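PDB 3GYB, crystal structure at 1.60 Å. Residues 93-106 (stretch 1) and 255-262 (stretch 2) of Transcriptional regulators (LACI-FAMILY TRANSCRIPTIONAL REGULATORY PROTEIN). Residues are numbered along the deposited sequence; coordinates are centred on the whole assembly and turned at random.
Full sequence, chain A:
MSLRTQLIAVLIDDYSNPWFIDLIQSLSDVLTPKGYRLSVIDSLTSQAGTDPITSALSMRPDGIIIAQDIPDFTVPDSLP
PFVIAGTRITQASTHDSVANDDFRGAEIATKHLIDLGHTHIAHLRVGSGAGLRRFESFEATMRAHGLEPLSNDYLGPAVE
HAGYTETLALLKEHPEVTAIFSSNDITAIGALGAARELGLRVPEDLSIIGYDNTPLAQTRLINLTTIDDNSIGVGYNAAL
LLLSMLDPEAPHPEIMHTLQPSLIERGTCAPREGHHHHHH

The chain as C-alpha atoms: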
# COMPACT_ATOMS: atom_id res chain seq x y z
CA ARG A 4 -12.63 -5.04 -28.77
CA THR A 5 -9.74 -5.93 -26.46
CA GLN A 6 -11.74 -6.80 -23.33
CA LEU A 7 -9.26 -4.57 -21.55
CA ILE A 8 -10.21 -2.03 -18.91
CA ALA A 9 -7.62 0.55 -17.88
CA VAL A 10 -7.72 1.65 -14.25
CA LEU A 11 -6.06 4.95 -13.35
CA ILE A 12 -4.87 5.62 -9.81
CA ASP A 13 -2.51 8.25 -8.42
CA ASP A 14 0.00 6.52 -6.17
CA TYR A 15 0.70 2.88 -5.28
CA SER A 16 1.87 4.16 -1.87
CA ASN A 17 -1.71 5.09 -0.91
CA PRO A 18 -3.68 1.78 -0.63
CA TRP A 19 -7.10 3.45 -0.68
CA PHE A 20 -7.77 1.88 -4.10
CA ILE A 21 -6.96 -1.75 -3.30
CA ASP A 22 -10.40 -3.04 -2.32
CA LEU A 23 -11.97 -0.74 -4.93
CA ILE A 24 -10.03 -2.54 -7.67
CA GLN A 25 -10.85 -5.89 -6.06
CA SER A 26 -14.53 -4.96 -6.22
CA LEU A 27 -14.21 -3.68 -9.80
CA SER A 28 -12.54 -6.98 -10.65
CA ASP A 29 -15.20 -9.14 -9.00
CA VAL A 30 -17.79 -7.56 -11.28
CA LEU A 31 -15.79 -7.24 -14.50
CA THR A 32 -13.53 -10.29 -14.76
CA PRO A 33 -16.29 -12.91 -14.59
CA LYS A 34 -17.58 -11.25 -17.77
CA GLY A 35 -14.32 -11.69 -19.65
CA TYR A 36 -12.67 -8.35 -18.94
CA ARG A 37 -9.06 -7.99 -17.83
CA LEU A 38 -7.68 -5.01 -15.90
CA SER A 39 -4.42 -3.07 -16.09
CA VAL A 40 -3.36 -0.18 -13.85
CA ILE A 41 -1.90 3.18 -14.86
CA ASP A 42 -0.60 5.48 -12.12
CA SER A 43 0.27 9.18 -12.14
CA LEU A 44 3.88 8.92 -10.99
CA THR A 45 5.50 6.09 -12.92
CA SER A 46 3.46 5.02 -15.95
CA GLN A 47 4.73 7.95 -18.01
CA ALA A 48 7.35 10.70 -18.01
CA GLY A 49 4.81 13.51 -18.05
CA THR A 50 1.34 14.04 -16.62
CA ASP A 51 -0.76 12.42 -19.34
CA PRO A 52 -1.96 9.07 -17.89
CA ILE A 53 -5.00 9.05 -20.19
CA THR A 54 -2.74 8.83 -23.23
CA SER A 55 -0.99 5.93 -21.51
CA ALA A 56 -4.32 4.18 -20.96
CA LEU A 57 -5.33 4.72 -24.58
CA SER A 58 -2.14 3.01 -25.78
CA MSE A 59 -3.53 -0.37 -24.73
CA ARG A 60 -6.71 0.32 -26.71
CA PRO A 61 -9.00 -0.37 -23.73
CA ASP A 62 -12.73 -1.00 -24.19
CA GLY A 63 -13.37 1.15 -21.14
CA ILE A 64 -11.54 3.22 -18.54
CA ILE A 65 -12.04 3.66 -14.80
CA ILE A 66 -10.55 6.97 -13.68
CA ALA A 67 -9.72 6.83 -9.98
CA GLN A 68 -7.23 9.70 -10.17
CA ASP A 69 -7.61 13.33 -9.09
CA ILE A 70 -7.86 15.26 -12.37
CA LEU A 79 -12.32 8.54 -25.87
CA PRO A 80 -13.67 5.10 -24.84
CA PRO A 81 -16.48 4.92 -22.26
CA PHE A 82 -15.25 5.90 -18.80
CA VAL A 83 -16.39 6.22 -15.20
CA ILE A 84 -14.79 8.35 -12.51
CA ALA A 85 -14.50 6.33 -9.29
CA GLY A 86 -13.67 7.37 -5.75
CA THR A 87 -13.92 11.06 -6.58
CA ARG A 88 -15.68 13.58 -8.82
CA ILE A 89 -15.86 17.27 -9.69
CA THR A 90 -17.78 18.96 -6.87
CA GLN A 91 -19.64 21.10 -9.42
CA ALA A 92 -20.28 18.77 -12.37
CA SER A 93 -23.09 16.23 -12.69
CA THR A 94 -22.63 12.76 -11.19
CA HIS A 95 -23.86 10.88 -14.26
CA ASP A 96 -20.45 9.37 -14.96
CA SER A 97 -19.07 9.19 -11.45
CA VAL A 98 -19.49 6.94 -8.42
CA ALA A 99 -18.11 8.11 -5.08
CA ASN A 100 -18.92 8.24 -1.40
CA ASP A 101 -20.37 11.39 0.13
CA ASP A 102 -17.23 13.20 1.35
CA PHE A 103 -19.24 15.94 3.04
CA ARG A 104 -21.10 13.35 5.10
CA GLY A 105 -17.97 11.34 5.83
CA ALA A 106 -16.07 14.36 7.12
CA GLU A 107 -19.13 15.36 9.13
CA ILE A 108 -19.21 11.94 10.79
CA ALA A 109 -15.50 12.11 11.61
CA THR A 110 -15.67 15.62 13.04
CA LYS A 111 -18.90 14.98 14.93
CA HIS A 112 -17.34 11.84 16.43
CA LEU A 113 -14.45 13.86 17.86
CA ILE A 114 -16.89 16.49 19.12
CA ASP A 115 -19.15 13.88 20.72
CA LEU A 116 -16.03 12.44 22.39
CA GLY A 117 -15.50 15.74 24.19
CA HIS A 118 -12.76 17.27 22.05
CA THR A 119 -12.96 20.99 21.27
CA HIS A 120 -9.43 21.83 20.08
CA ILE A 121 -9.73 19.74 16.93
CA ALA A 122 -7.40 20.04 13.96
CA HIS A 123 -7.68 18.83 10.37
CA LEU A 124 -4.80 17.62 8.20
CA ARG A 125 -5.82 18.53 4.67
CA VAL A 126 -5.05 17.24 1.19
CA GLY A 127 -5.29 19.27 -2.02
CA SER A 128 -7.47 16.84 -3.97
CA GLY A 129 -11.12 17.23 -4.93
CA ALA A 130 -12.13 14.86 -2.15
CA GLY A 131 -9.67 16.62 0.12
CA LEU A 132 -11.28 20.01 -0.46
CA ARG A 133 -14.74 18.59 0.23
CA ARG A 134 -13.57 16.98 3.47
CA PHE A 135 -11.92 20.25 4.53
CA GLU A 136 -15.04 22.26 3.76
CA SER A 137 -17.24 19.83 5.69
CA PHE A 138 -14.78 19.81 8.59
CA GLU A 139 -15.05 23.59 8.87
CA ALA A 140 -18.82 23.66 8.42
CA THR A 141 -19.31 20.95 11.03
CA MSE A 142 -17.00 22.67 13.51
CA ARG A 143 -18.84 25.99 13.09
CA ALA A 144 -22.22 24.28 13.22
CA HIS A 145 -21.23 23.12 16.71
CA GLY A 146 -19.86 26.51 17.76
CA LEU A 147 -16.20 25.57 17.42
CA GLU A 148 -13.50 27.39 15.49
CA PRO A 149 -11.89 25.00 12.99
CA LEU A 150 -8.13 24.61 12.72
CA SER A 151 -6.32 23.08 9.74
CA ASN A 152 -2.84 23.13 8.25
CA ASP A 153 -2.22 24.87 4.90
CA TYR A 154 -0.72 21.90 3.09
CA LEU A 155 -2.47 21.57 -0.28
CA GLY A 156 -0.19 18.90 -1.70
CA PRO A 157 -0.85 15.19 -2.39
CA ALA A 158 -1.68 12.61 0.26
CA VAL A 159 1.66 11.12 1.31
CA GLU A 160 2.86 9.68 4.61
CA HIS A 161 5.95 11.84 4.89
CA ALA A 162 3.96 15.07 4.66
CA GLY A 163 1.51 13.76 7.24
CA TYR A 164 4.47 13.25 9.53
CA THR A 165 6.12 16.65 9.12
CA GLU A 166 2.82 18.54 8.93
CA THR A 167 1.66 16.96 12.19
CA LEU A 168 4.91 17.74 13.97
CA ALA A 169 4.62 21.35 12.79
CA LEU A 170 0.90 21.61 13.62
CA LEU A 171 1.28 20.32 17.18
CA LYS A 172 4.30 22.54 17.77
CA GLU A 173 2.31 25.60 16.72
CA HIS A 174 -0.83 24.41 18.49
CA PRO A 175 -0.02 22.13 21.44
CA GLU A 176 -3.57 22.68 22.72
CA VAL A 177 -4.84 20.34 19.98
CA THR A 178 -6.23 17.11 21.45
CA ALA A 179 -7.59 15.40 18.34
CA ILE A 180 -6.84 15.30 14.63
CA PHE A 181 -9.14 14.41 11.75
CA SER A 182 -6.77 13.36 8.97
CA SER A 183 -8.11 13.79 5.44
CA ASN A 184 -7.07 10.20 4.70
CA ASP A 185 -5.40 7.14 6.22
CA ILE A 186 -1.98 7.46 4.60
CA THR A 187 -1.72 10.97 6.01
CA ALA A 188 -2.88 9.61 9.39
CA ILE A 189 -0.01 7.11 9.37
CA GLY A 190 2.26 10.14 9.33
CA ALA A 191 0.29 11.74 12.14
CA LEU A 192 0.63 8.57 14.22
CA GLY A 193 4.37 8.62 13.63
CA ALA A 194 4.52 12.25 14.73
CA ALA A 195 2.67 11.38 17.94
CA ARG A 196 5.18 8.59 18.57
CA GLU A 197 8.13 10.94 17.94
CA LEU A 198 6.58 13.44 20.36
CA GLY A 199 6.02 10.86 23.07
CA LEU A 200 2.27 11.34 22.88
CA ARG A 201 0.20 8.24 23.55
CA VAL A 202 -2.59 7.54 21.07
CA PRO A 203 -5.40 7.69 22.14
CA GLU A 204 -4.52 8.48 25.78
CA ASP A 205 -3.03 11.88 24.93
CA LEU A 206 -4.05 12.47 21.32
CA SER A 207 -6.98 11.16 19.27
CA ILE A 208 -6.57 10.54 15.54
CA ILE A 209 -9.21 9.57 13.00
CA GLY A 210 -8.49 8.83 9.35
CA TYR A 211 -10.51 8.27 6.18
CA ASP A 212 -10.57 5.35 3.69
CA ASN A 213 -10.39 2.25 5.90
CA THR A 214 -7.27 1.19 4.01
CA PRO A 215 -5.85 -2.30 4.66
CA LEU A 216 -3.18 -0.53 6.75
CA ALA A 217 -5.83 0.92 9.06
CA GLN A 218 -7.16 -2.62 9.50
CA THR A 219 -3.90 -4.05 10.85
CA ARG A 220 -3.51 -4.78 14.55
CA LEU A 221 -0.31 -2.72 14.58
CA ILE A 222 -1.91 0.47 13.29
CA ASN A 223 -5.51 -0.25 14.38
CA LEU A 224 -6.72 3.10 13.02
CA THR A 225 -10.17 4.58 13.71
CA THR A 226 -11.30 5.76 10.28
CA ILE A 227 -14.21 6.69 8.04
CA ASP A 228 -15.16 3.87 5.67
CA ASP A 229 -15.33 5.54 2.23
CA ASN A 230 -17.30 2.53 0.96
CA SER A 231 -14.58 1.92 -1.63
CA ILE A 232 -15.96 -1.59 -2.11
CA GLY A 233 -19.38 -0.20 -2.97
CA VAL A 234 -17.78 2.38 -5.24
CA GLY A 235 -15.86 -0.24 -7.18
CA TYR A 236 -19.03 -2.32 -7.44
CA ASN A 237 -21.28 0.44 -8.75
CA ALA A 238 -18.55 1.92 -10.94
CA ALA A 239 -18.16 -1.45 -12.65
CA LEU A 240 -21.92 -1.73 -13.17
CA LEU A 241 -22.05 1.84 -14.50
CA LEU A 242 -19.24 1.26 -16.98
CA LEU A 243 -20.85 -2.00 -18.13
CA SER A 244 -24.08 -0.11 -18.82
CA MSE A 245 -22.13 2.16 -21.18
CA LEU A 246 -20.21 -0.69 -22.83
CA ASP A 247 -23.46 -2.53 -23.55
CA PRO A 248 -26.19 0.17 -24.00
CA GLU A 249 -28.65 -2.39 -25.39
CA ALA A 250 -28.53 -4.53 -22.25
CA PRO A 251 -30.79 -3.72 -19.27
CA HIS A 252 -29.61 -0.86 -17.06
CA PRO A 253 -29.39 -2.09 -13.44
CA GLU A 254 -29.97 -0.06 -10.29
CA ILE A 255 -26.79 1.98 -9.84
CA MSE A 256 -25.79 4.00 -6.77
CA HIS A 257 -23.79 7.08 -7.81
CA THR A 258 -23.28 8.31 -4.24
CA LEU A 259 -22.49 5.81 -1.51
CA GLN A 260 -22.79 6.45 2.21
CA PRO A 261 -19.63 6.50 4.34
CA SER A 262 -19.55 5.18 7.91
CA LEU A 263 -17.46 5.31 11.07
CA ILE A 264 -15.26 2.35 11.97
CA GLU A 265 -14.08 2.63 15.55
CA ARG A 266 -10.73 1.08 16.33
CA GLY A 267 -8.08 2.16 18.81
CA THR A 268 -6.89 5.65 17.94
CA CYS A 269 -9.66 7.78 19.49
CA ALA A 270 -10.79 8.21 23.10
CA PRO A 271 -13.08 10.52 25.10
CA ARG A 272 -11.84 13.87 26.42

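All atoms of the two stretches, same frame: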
# COMPACT_ATOMS: atom_id res chain seq x y z
N SER A 93 -22.07 17.25 -12.91
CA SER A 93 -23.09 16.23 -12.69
C SER A 93 -22.41 14.94 -12.24
O SER A 93 -21.20 14.77 -12.42
CB SER A 93 -23.85 15.97 -13.99
OG SER A 93 -24.55 14.74 -13.96
N THR A 94 -23.18 14.03 -11.66
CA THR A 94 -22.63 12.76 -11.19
C THR A 94 -22.98 11.60 -12.12
O THR A 94 -22.82 10.44 -11.75
CB THR A 94 -23.15 12.40 -9.79
OG1 THR A 94 -24.57 12.20 -9.85
CG2 THR A 94 -22.84 13.51 -8.80
N HIS A 95 -23.45 11.92 -13.32
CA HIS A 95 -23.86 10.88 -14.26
C HIS A 95 -22.78 9.85 -14.58
O HIS A 95 -23.07 8.67 -14.78
CB HIS A 95 -24.36 11.49 -15.57
CG HIS A 95 -23.29 12.09 -16.42
ND1 HIS A 95 -22.83 13.38 -16.25
CD2 HIS A 95 -22.58 11.57 -17.45
CE1 HIS A 95 -21.88 13.63 -17.14
NE2 HIS A 95 -21.71 12.55 -17.88
N ASP A 96 -21.53 10.29 -14.63
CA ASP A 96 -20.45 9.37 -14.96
C ASP A 96 -19.46 9.18 -13.83
O ASP A 96 -18.29 8.86 -14.05
CB ASP A 96 -19.72 9.85 -16.22
CG ASP A 96 -19.08 11.21 -16.05
OD1 ASP A 96 -19.36 11.90 -15.04
OD2 ASP A 96 -18.29 11.60 -16.93
N SER A 97 -19.93 9.37 -12.60
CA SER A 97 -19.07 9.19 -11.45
C SER A 97 -19.78 8.45 -10.32
O SER A 97 -21.00 8.53 -10.16
CB SER A 97 -18.56 10.55 -10.96
OG SER A 97 -19.59 11.30 -10.34
N VAL A 98 -19.00 7.69 -9.57
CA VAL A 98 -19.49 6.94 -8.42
C VAL A 98 -18.49 7.26 -7.32
O VAL A 98 -17.28 7.09 -7.51
CB VAL A 98 -19.45 5.41 -8.68
CG1 VAL A 98 -19.92 4.68 -7.42
CG2 VAL A 98 -20.34 5.05 -9.87
N ALA A 99 -18.98 7.76 -6.19
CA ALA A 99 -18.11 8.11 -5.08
C ALA A 99 -18.91 8.16 -3.79
O ALA A 99 -20.14 8.20 -3.82
CB ALA A 99 -17.46 9.47 -5.33
N ASN A 100 -18.22 8.15 -2.66
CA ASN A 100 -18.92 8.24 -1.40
C ASN A 100 -19.20 9.71 -1.17
O ASN A 100 -18.69 10.57 -1.89
CB ASN A 100 -18.05 7.66 -0.26
CG ASN A 100 -17.05 8.67 0.29
OD1 ASN A 100 -16.40 9.41 -0.46
ND2 ASN A 100 -16.90 8.68 1.60
N ASP A 101 -20.04 10.01 -0.19
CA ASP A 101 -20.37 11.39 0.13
C ASP A 101 -19.29 11.91 1.09
O ASP A 101 -19.34 11.64 2.28
CB ASP A 101 -21.73 11.45 0.81
CG ASP A 101 -22.22 12.87 1.01
OD1 ASP A 101 -21.38 13.78 1.15
OD2 ASP A 101 -23.45 13.06 1.04
N ASP A 102 -18.33 12.66 0.55
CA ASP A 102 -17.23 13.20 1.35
C ASP A 102 -17.70 14.20 2.40
O ASP A 102 -17.11 14.29 3.48
CB ASP A 102 -16.19 13.87 0.46
CG ASP A 102 -15.37 12.88 -0.32
OD1 ASP A 102 -14.79 11.97 0.32
OD2 ASP A 102 -15.30 13.00 -1.56
N PHE A 103 -18.73 14.97 2.08
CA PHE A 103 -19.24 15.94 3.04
C PHE A 103 -19.77 15.20 4.26
O PHE A 103 -19.48 15.57 5.40
CB PHE A 103 -20.33 16.79 2.40
CG PHE A 103 -19.84 17.66 1.29
CD1 PHE A 103 -18.92 18.68 1.54
CD2 PHE A 103 -20.28 17.46 -0.02
CE1 PHE A 103 -18.45 19.48 0.51
CE2 PHE A 103 -19.81 18.27 -1.06
CZ PHE A 103 -18.89 19.28 -0.79
N ARG A 104 -20.54 14.15 4.02
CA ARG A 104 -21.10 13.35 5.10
C ARG A 104 -20.01 12.64 5.89
O ARG A 104 -20.03 12.62 7.13
CB ARG A 104 -22.09 12.33 4.53
CG ARG A 104 -22.66 11.34 5.55
CD ARG A 104 -23.35 12.05 6.71
NE ARG A 104 -23.92 11.09 7.65
CZ ARG A 104 -24.23 11.37 8.91
NH1 ARG A 104 -24.01 12.59 9.40
NH2 ARG A 104 -24.74 10.43 9.69
N GLY A 105 -19.05 12.05 5.18
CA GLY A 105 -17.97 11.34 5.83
C GLY A 105 -17.17 12.22 6.78
O GLY A 105 -16.88 11.83 7.91
N ALA A 106 -16.83 13.41 6.31
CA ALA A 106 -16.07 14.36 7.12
C ALA A 106 -16.92 14.85 8.29
O ALA A 106 -16.40 15.16 9.36
CB ALA A 106 -15.61 15.53 6.26
N ILE A 255 -28.13 1.53 -10.17
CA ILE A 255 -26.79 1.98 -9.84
C ILE A 255 -26.80 3.10 -8.81
O ILE A 255 -27.57 4.04 -8.91
CB ILE A 255 -26.05 2.51 -11.09
CG1 ILE A 255 -26.15 1.50 -12.24
CG2 ILE A 255 -24.60 2.80 -10.76
CD1 ILE A 255 -25.61 0.14 -11.89
N MSE A 256 -25.92 2.98 -7.81
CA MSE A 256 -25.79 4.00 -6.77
C MSE A 256 -24.59 4.87 -7.16
O MSE A 256 -23.46 4.39 -7.19
CB MSE A 256 -25.52 3.36 -5.41
CG MSE A 256 -26.63 2.46 -4.88
SE MSE A 256 -28.26 3.41 -4.64
CE MSE A 256 -27.70 4.54 -3.19
N HIS A 257 -24.85 6.14 -7.43
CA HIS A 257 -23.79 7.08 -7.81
C HIS A 257 -23.11 7.68 -6.58
O HIS A 257 -21.95 8.09 -6.64
CB HIS A 257 -24.37 8.19 -8.68
CG HIS A 257 -24.72 7.74 -10.06
ND1 HIS A 257 -23.84 7.86 -11.12
CD2 HIS A 257 -25.82 7.12 -10.56
CE1 HIS A 257 -24.38 7.34 -12.20
NE2 HIS A 257 -25.58 6.88 -11.89
N THR A 258 -23.84 7.76 -5.47
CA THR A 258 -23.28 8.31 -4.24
C THR A 258 -23.49 7.31 -3.12
O THR A 258 -24.63 7.01 -2.75
CB THR A 258 -23.96 9.65 -3.87
OG1 THR A 258 -23.77 10.59 -4.94
CG2 THR A 258 -23.36 10.23 -2.60
N LEU A 259 -22.40 6.78 -2.59
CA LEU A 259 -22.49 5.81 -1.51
C LEU A 259 -22.27 6.46 -0.16
O LEU A 259 -21.54 7.44 -0.04
CB LEU A 259 -21.48 4.67 -1.73
CG LEU A 259 -21.90 3.74 -2.88
CD1 LEU A 259 -21.12 4.09 -4.13
CD2 LEU A 259 -21.68 2.30 -2.48
N GLN A 260 -22.91 5.91 0.87
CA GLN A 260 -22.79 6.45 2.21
C GLN A 260 -21.56 5.96 2.96
O GLN A 260 -21.27 4.76 2.99
CB GLN A 260 -24.04 6.14 3.03
CG GLN A 260 -25.30 6.79 2.49
CD GLN A 260 -25.16 8.29 2.36
OE1 GLN A 260 -25.39 8.86 1.30
NE2 GLN A 260 -24.77 8.94 3.46
N PRO A 261 -20.82 6.88 3.58
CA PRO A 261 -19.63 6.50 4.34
C PRO A 261 -20.09 6.14 5.75
O PRO A 261 -21.24 6.38 6.11
CB PRO A 261 -18.79 7.76 4.31
CG PRO A 261 -19.83 8.84 4.40
CD PRO A 261 -20.89 8.35 3.42
N SER A 262 -19.20 5.56 6.55
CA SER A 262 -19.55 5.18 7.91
C SER A 262 -18.32 5.13 8.80
O SER A 262 -17.21 4.95 8.33
CB SER A 262 -20.25 3.82 7.91
OG SER A 262 -19.46 2.83 7.27

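Two segments whose touching residues lie at least 156 positions apart in sequence meet here as neighbouring parallel strands, burying 614 Å² between them. Three backbone hydrogen bonds set the register: Ala99 N donates to His257 O (3.0 Å), Leu259 N to Ala99 O (2.9 Å) and Asp101 N to Leu259 O (3.0 Å). Ala99 thus uses both its amide and its carbonyl, reaching the residues before and after its bridge partner Thr258, as parallel pairing requires. The same carbonyls also receive CA-H...O contacts: Val98 CA lies 3.2 Å from His257 O, Thr258 CA 3.2 Å from Ala99 O, and Asn100 CA 3.1 Å from Leu259 O.

Ahead of the paired strands, the imidazole of His257 (chi1 m) meets the type I turn from Thr94 to Ser97. Its ND1 donates to Ser97 O at 3.1 Å with a 152° angle; Thr94 O is closer to ND1, at 2.8 Å, but the 115° angle makes that bond weak. Thr94 O also accepts from Ser97 N (3.2 Å), the bond that closes the turn. His95 O lies near the ring plane, 3.2 Å from His257 CE1, so the turn presents three carbonyls to one imidazole.

At the other end, Asp101 caps the helix, its OD1 accepting from Arg104 N at 3.0 Å. Pro261 packs against this first helical turn: its CG is 3.5 Å from Asp101 O, 3.9 Å from Arg104 CG and 3.4 Å from Gly105 N. A side chain at Gly105 would be tight, since an ideal CB would sit 3.4 Å from Pro261 CG.

Apolar contacts fill in around the strands. Val98 CG1 meets Leu259 CD1 at 3.6 Å, while Thr258 CG2 approaches Asp101 CB at 4.0 Å. Val98 CG1 also lies 3.6 Å from Met256 O, a carbonyl buried by the contact without a polar partner in the model.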